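Local coordinates for protein lipase (Rhizopus chinensis, PDB 6A0W) that probably hydrolyses the ester bonds of triacylglycerols as a fungal class 3 lipase with an alpha/beta-hydrolase fold, at residues Val59-Trp65 and Asn91-Leu95; Leu79-Phe83 and Asp149-Val153. All coordinates share one frame; numbering follows the deposited sequence.

Contact 1: Val59-Trp65 and Asn91-Leu95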
ATOM      1  N   VAL A  59      -7.076 -17.581  -1.556  1.00 38.45           N
ATOM      2  CA  VAL A  59      -7.598 -16.623  -0.574  1.00 37.50           C
ATOM      3  C   VAL A  59      -8.780 -15.872  -1.168  1.00 35.41           C
ATOM      4  O   VAL A  59      -9.867 -15.868  -0.595  1.00 35.99           O
ATOM      5  CB  VAL A  59      -6.526 -15.609  -0.142  1.00 39.53           C
ATOM      6  CG1 VAL A  59      -7.131 -14.588   0.805  1.00 44.36           C
ATOM      7  CG2 VAL A  59      -5.368 -16.327   0.555  1.00 36.54           C
ATOM      8  N   VAL A  60      -8.574 -15.242  -2.323  1.00 33.83           N
ATOM      9  CA  VAL A  60      -9.655 -14.618  -3.041  1.00 33.16           C
ATOM     10  C   VAL A  60      -9.563 -15.096  -4.459  1.00 41.88           C
ATOM     11  O   VAL A  60      -8.556 -14.818  -5.101  1.00 40.49           O
ATOM     12  CB  VAL A  60      -9.567 -13.083  -3.060  1.00 35.99           C
ATOM     13  CG1 VAL A  60     -10.862 -12.484  -3.587  1.00 38.22           C
ATOM     14  CG2 VAL A  60      -9.302 -12.550  -1.680  1.00 41.33           C
ATOM     15  N   PRO A  61     -10.584 -15.807  -4.944  1.00 50.15           N
ATOM     16  CA  PRO A  61     -11.892 -15.960  -4.262  1.00 42.51           C
ATOM     17  C   PRO A  61     -12.071 -17.301  -3.523  1.00 47.92           C
ATOM     18  O   PRO A  61     -13.148 -17.587  -3.020  1.00 50.57           O
ATOM     19  CB  PRO A  61     -12.899 -15.846  -5.414  1.00 45.66           C
ATOM     20  CG  PRO A  61     -12.157 -16.362  -6.604  1.00 51.23           C
ATOM     21  CD  PRO A  61     -10.698 -16.008  -6.403  1.00 51.78           C
ATOM     22  N   GLY A  62     -10.996 -18.061  -3.348  1.00 39.08           N
ATOM     23  CA  GLY A  62     -11.094 -19.372  -2.720  1.00 42.74           C
ATOM     24  C   GLY A  62     -11.620 -19.338  -1.294  1.00 43.35           C
ATOM     25  O   GLY A  62     -12.119 -20.348  -0.769  1.00 42.51           O
ATOM     26  N   THR A  63     -11.390 -18.227  -0.608  1.00 40.02           N
ATOM     27  CA  THR A  63     -11.895 -18.042   0.745  1.00 36.70           C
ATOM     28  C   THR A  63     -11.341 -19.038   1.718  1.00 40.10           C
ATOM     29  O   THR A  63     -12.016 -19.427   2.669  1.00 37.82           O
ATOM     30  CB  THR A  63     -13.432 -18.139   0.805  1.00 47.10           C
ATOM     31  OG1 THR A  63     -13.986 -17.311  -0.228  1.00 51.15           O
ATOM     32  CG2 THR A  63     -13.945 -17.617   2.142  1.00 55.33           C
ATOM     33  N   LYS A  64     -10.074 -19.386   1.537  1.00 41.36           N
ATOM     34  CA  LYS A  64      -9.363 -20.175   2.527  1.00 38.28           C
ATOM     35  C   LYS A  64      -8.122 -19.415   2.985  1.00 39.86           C
ATOM     36  O   LYS A  64      -7.608 -18.560   2.260  1.00 36.92           O
ATOM     37  CB  LYS A  64      -8.978 -21.528   1.911  1.00 52.95           C
ATOM     38  CG  LYS A  64     -10.164 -22.376   1.423  1.00 65.92           C
ATOM     39  CD  LYS A  64      -9.778 -23.823   1.106  1.00 76.68           C
ATOM     40  CE  LYS A  64      -8.615 -23.954   0.123  1.00 91.32           C
ATOM     41  NZ  LYS A  64      -8.944 -23.369  -1.209  1.00100.08           N
ATOM     42  N   TRP A  65      -7.655 -19.719   4.189  1.00 37.60           N
ATOM     43  CA  TRP A  65      -6.446 -19.099   4.706  1.00 44.46           C
ATOM     44  C   TRP A  65      -5.402 -20.188   4.971  1.00 44.08           C
ATOM     45  O   TRP A  65      -5.075 -20.448   6.111  1.00 46.94           O
ATOM     46  CB  TRP A  65      -6.745 -18.294   5.975  1.00 36.92           C
ATOM     47  CG  TRP A  65      -5.604 -17.407   6.429  1.00 35.35           C
ATOM     48  CD1 TRP A  65      -4.829 -17.565   7.542  1.00 36.07           C
ATOM     49  CD2 TRP A  65      -5.140 -16.215   5.788  1.00 31.50           C
ATOM     50  NE1 TRP A  65      -3.903 -16.529   7.639  1.00 36.05           N
ATOM     51  CE2 TRP A  65      -4.052 -15.723   6.540  1.00 30.62           C
ATOM     52  CE3 TRP A  65      -5.579 -15.489   4.685  1.00 30.10           C
ATOM     53  CZ2 TRP A  65      -3.409 -14.566   6.216  1.00 32.59           C
ATOM     54  CZ3 TRP A  65      -4.929 -14.328   4.358  1.00 33.23           C
ATOM     55  CH2 TRP A  65      -3.816 -13.909   5.078  1.00 39.58           C
ATOM     56  N   ASN A  91      -9.714  -6.588  -5.539  1.00 29.74           N
ATOM     57  CA  ASN A  91     -10.056  -7.712  -4.700  1.00 29.95           C
ATOM     58  C   ASN A  91      -9.570  -7.398  -3.289  1.00 34.17           C
ATOM     59  O   ASN A  91      -8.658  -6.611  -3.105  1.00 32.37           O
ATOM     60  CB  ASN A  91      -9.358  -8.979  -5.203  1.00 34.00           C
ATOM     61  CG  ASN A  91      -9.779  -9.384  -6.619  1.00 35.28           C
ATOM     62  OD1 ASN A  91     -10.628 -10.249  -6.746  1.00 38.52           O
ATOM     63  ND2 ASN A  91      -9.144  -8.824  -7.667  1.00 29.59           N
ATOM     64  N   GLY A  92     -10.138  -8.061  -2.290  1.00 31.74           N
ATOM     65  CA  GLY A  92      -9.691  -7.877  -0.936  1.00 29.75           C
ATOM     66  C   GLY A  92     -10.381  -8.802   0.022  1.00 31.12           C
ATOM     67  O   GLY A  92     -11.219  -9.638  -0.355  1.00 32.34           O
ATOM     68  N   PHE A  93      -9.981  -8.664   1.267  1.00 27.58           N
ATOM     69  CA  PHE A  93     -10.489  -9.486   2.319  1.00 28.19           C
ATOM     70  C   PHE A  93     -10.394  -8.796   3.666  1.00 29.37           C
ATOM     71  O   PHE A  93      -9.630  -7.854   3.837  1.00 27.69           O
ATOM     72  CB  PHE A  93      -9.772 -10.841   2.352  1.00 25.14           C
ATOM     73  CG  PHE A  93      -8.302 -10.779   2.680  1.00 29.33           C
ATOM     74  CD1 PHE A  93      -7.876 -10.804   4.002  1.00 30.41           C
ATOM     75  CD2 PHE A  93      -7.356 -10.982   1.690  1.00 30.46           C
ATOM     76  CE1 PHE A  93      -6.522 -10.807   4.303  1.00 32.49           C
ATOM     77  CE2 PHE A  93      -5.996 -11.022   1.983  1.00 30.34           C
ATOM     78  CZ  PHE A  93      -5.579 -10.959   3.299  1.00 30.00           C
ATOM     79  N   ILE A  94     -11.119  -9.356   4.636  1.00 28.37           N
ATOM     80  CA  ILE A  94     -11.023  -8.984   6.012  1.00 26.74           C
ATOM     81  C   ILE A  94     -10.640 -10.288   6.683  1.00 27.42           C
ATOM     82  O   ILE A  94     -11.289 -11.313   6.474  1.00 30.79           O
ATOM     83  CB  ILE A  94     -12.403  -8.583   6.600  1.00 32.72           C
ATOM     84  CG1 ILE A  94     -13.055  -7.439   5.820  1.00 37.60           C
ATOM     85  CG2 ILE A  94     -12.290  -8.311   8.085  1.00 32.07           C
ATOM     86  CD1 ILE A  94     -12.158  -6.275   5.633  1.00 40.95           C
ATOM     87  N   LEU A  95      -9.721 -10.184   7.623  1.00 28.33           N
ATOM     88  CA  LEU A  95      -9.164 -11.308   8.337  1.00 28.98           C
ATOM     89  C   LEU A  95      -8.981 -10.887   9.790  1.00 31.63           C
ATOM     90  O   LEU A  95      -8.556  -9.771  10.085  1.00 33.61           O
ATOM     91  CB  LEU A  95      -7.800 -11.656   7.732  1.00 30.84           C
ATOM     92  CG  LEU A  95      -7.017 -12.799   8.377  1.00 34.10           C
ATOM     93  CD1 LEU A  95      -7.454 -14.094   7.700  1.00 31.12           C
ATOM     94  CD2 LEU A  95      -5.527 -12.547   8.142  1.00 34.32           C
TER
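V60 and W65 place the loop 59-65 over the strand 91-95 at two points, with CA of V60 7.1 Å from CA of G92 and CA of W65 9.0 Å from CA of L95. Between these points the loop swings away from the strand, through a cis peptide before P61 and a turn closed by T63 N bonding to V59 O. The strand alternates in the usual way, so that N91, F93 and L95 face the loop while I94 serves the other side of the sheet.

The indole of W65 reaches both F93 and L95. Its CG lies anti to the backbone N (chi1 -169°), which carries the six-membered ring in among the strand's side chains. There it turns an edge toward the face of F93 in an offset edge-to-face pair, with centroids 5.4 Å apart and planes at 64°; the nearest atoms are W65 CZ3 and F93 CZ, at 3.6 Å. L95 spreads both methyls beneath one face of the same indole. L95 CD2 makes a CH-pi contact 3.8 Å from the centroid of the six-membered ring of W65, 23° off its normal, and CD1 lies under the bond shared by the two rings. Along the CD2-CE2 side of the F93 ring, V59 brings CG1 to 3.7 Å from F93 CD2. V60 splits its branches, CG2 resting on G92 O at 3.7 Å and CG1 beside the amide of N91.

The polar groups look elsewhere: W65 NE1 bonds to V74 O, N91 OD1 to T84 and N91 ND2 to D89. With the strand's backbone engaged by strands 78-85 and 102-108, the loop is left to adhere through shape and aromatic contact, packed as an apolar cover against one face of the sheet.

Contact 2: Leu79-Phe83 and Asp149-Val153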
ATOM      1  N   LEU A  79     -10.503 -15.844   7.990  1.00 33.38           N
ATOM      2  CA  LEU A  79     -11.075 -15.008   6.958  1.00 36.40           C
ATOM      3  C   LEU A  79     -12.509 -14.697   7.358  1.00 38.83           C
ATOM      4  O   LEU A  79     -13.275 -15.595   7.611  1.00 34.52           O
ATOM      5  CB  LEU A  79     -11.102 -15.740   5.623  1.00 36.31           C
ATOM      6  CG  LEU A  79      -9.850 -15.520   4.788  1.00 48.93           C
ATOM      7  CD1 LEU A  79      -9.941 -16.475   3.598  1.00 48.08           C
ATOM      8  CD2 LEU A  79      -9.697 -14.056   4.353  1.00 38.95           C
ATOM      9  N   ILE A  80     -12.874 -13.431   7.352  1.00 34.67           N
ATOM     10  CA  ILE A  80     -14.231 -13.029   7.689  1.00 39.13           C
ATOM     11  C   ILE A  80     -15.009 -12.794   6.414  1.00 37.66           C
ATOM     12  O   ILE A  80     -16.135 -13.227   6.312  1.00 40.51           O
ATOM     13  CB  ILE A  80     -14.229 -11.745   8.552  1.00 35.03           C
ATOM     14  CG1 ILE A  80     -13.297 -11.917   9.754  1.00 34.04           C
ATOM     15  CG2 ILE A  80     -15.639 -11.396   9.036  1.00 40.00           C
ATOM     16  CD1 ILE A  80     -13.591 -13.146  10.590  1.00 39.10           C
ATOM     17  N   LYS A  81     -14.360 -12.278   5.375  1.00 37.80           N
ATOM     18  CA  LYS A  81     -15.068 -11.928   4.164  1.00 33.54           C
ATOM     19  C   LYS A  81     -14.049 -11.717   3.078  1.00 33.50           C
ATOM     20  O   LYS A  81     -13.024 -11.120   3.342  1.00 31.23           O
ATOM     21  CB  LYS A  81     -15.803 -10.604   4.394  1.00 41.40           C
ATOM     22  CG  LYS A  81     -16.621 -10.092   3.207  1.00 40.61           C
ATOM     23  CD  LYS A  81     -18.049 -10.585   3.334  1.00 50.99           C
ATOM     24  CE  LYS A  81     -18.917 -10.244   2.134  1.00 58.77           C
ATOM     25  NZ  LYS A  81     -19.127  -8.785   1.939  1.00 53.77           N
ATOM     26  N   THR A  82     -14.372 -12.103   1.848  1.00 29.24           N
ATOM     27  CA  THR A  82     -13.593 -11.708   0.664  1.00 36.82           C
ATOM     28  C   THR A  82     -14.515 -11.018  -0.314  1.00 33.34           C
ATOM     29  O   THR A  82     -15.714 -11.114  -0.151  1.00 36.84           O
ATOM     30  CB  THR A  82     -12.938 -12.914  -0.026  1.00 33.57           C
ATOM     31  OG1 THR A  82     -13.941 -13.731  -0.602  1.00 44.15           O
ATOM     32  CG2 THR A  82     -12.169 -13.766   0.985  1.00 33.22           C
ATOM     33  N   PHE A  83     -13.960 -10.206  -1.202  1.00 33.93           N
ATOM     34  CA  PHE A  83     -14.747  -9.427  -2.163  1.00 36.79           C
ATOM     35  C   PHE A  83     -13.941  -9.092  -3.434  1.00 35.12           C
ATOM     36  O   PHE A  83     -12.713  -9.048  -3.428  1.00 29.46           O
ATOM     37  CB  PHE A  83     -15.253  -8.127  -1.538  1.00 33.87           C
ATOM     38  CG  PHE A  83     -14.192  -7.330  -0.848  1.00 32.81           C
ATOM     39  CD1 PHE A  83     -13.868  -7.586   0.475  1.00 35.29           C
ATOM     40  CD2 PHE A  83     -13.501  -6.347  -1.525  1.00 30.69           C
ATOM     41  CE1 PHE A  83     -12.856  -6.877   1.108  1.00 33.93           C
ATOM     42  CE2 PHE A  83     -12.505  -5.621  -0.893  1.00 35.38           C
ATOM     43  CZ  PHE A  83     -12.191  -5.888   0.422  1.00 32.06           C
ATOM     44  N   ASP A 149     -18.735  -3.663   0.286  1.00 37.68           N
ATOM     45  CA  ASP A 149     -18.437  -5.032   0.687  1.00 34.59           C
ATOM     46  C   ASP A 149     -17.724  -5.057   2.034  1.00 34.16           C
ATOM     47  O   ASP A 149     -17.895  -5.995   2.806  1.00 42.08           O
ATOM     48  CB  ASP A 149     -17.544  -5.705  -0.377  1.00 41.73           C
ATOM     49  CG  ASP A 149     -18.158  -5.676  -1.753  1.00 42.23           C
ATOM     50  OD1 ASP A 149     -19.395  -5.829  -1.784  1.00 45.92           O
ATOM     51  OD2 ASP A 149     -17.422  -5.517  -2.768  1.00 44.43           O
ATOM     52  N   TYR A 150     -16.745  -4.179   2.243  1.00 33.52           N
ATOM     53  CA  TYR A 150     -15.885  -4.374   3.429  1.00 28.98           C
ATOM     54  C   TYR A 150     -16.260  -3.559   4.683  1.00 25.09           C
ATOM     55  O   TYR A 150     -15.982  -4.006   5.785  1.00 31.77           O
ATOM     56  CB  TYR A 150     -14.388  -4.169   3.085  1.00 29.54           C
ATOM     57  CG  TYR A 150     -13.914  -2.785   3.315  1.00 25.14           C
ATOM     58  CD1 TYR A 150     -13.447  -2.398   4.551  1.00 29.18           C
ATOM     59  CD2 TYR A 150     -14.009  -1.836   2.335  1.00 29.74           C
ATOM     60  CE1 TYR A 150     -13.106  -1.091   4.797  1.00 26.60           C
ATOM     61  CE2 TYR A 150     -13.640  -0.527   2.578  1.00 30.24           C
ATOM     62  CZ  TYR A 150     -13.203  -0.156   3.814  1.00 26.53           C
ATOM     63  OH  TYR A 150     -12.884   1.182   4.076  1.00 31.08           O
ATOM     64  N   PHE A 151     -16.735  -2.328   4.498  1.00 28.13           N
ATOM     65  CA  PHE A 151     -16.957  -1.403   5.597  1.00 29.35           C
ATOM     66  C   PHE A 151     -17.861  -1.968   6.694  1.00 34.56           C
ATOM     67  O   PHE A 151     -17.464  -1.959   7.867  1.00 31.32           O
ATOM     68  CB  PHE A 151     -17.508  -0.081   5.065  1.00 35.74           C
ATOM     69  CG  PHE A 151     -17.373   1.063   6.040  1.00 37.86           C
ATOM     70  CD1 PHE A 151     -16.223   1.816   6.080  1.00 34.23           C
ATOM     71  CD2 PHE A 151     -18.378   1.344   6.948  1.00 50.14           C
ATOM     72  CE1 PHE A 151     -16.035   2.775   7.037  1.00 33.60           C
ATOM     73  CE2 PHE A 151     -18.207   2.314   7.916  1.00 47.59           C
ATOM     74  CZ  PHE A 151     -17.037   3.037   7.950  1.00 40.74           C
ATOM     75  N   PRO A 152     -19.017  -2.577   6.326  1.00 35.66           N
ATOM     76  CA  PRO A 152     -19.912  -3.108   7.394  1.00 33.56           C
ATOM     77  C   PRO A 152     -19.250  -4.203   8.178  1.00 32.10           C
ATOM     78  O   PRO A 152     -19.500  -4.356   9.362  1.00 37.78           O
ATOM     79  CB  PRO A 152     -21.112  -3.696   6.637  1.00 32.78           C
ATOM     80  CG  PRO A 152     -20.908  -3.321   5.190  1.00 38.19           C
ATOM     81  CD  PRO A 152     -19.715  -2.448   5.033  1.00 39.08           C
ATOM     82  N   VAL A 153     -18.441  -5.001   7.488  1.00 31.17           N
ATOM     83  CA  VAL A 153     -17.754  -6.116   8.116  1.00 30.94           C
ATOM     84  C   VAL A 153     -16.690  -5.634   9.102  1.00 31.78           C
ATOM     85  O   VAL A 153     -16.582  -6.194  10.186  1.00 29.74           O
ATOM     86  CB  VAL A 153     -17.091  -7.016   7.055  1.00 32.00           C
ATOM     87  CG1 VAL A 153     -16.449  -8.222   7.720  1.00 31.78           C
ATOM     88  CG2 VAL A 153     -18.143  -7.467   6.041  1.00 34.60           C
TER
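F83 and D149 meet CB to CB at 3.5 Å, their side chains crossing at a slant with ring and carboxylate planes 40° apart. F83 holds CG between its backbone N and carbonyl carbon (chi1 50°), a setting that swings the ring past D149 toward the next helical residue. There F83 CE1 touches Y150 CB at 3.7 Å, the two side chains running side by side in the same direction; the far end of Y150 continues inward, where its OH bonds to that of Y143.

Two residues earlier on the strand, K81 bends at chi2 and chi4 and lays its aliphatic part obliquely across V153, with CD 4.1 Å from V153 CG2. The bend carries NZ to the backbone of D149, where it makes a weak hydrogen bond to O at 3.2 Å. The carboxylate is not in contact with NZ, although its negative charge may still favour the ammonium group nearby. V153 turns its other methyl, CG1, to I80 CG2 at 3.5 Å, these side chains sliding past one another in opposite directions.

I80 and K81 both face I94 in a classic beta bulge, consistent with these successive residues both reaching the helix. The axes of strand 79-83 and helix 149-153 run nearly antiparallel (165°), with a closest approach of 9.2 Å: a helix layered on the sheet, as in the alpha/beta-hydrolase fold.

In the fold
From the N terminus, the chain leaves helix 38-53 and enters the loop 59-65, then passes helix 68-73 and strand 78-85 before strand 90-97 returns beneath that loop and closes contact 1. Contact 2 begins on strand 78-85, inside this closure, and is completed only by helix 137-160, so the two closures cross instead of nesting. Their centres are 9 Å apart. Neighbouring strands of one sheet join them, I80 N and K81 O pairing with the backbone of I94. Loop 59-65 and helix 137-160 thus pack on opposite faces of the sheet's 78-85 edge, joining the loop after helix 38-53 and helix 137-160 through the edge of the sheet.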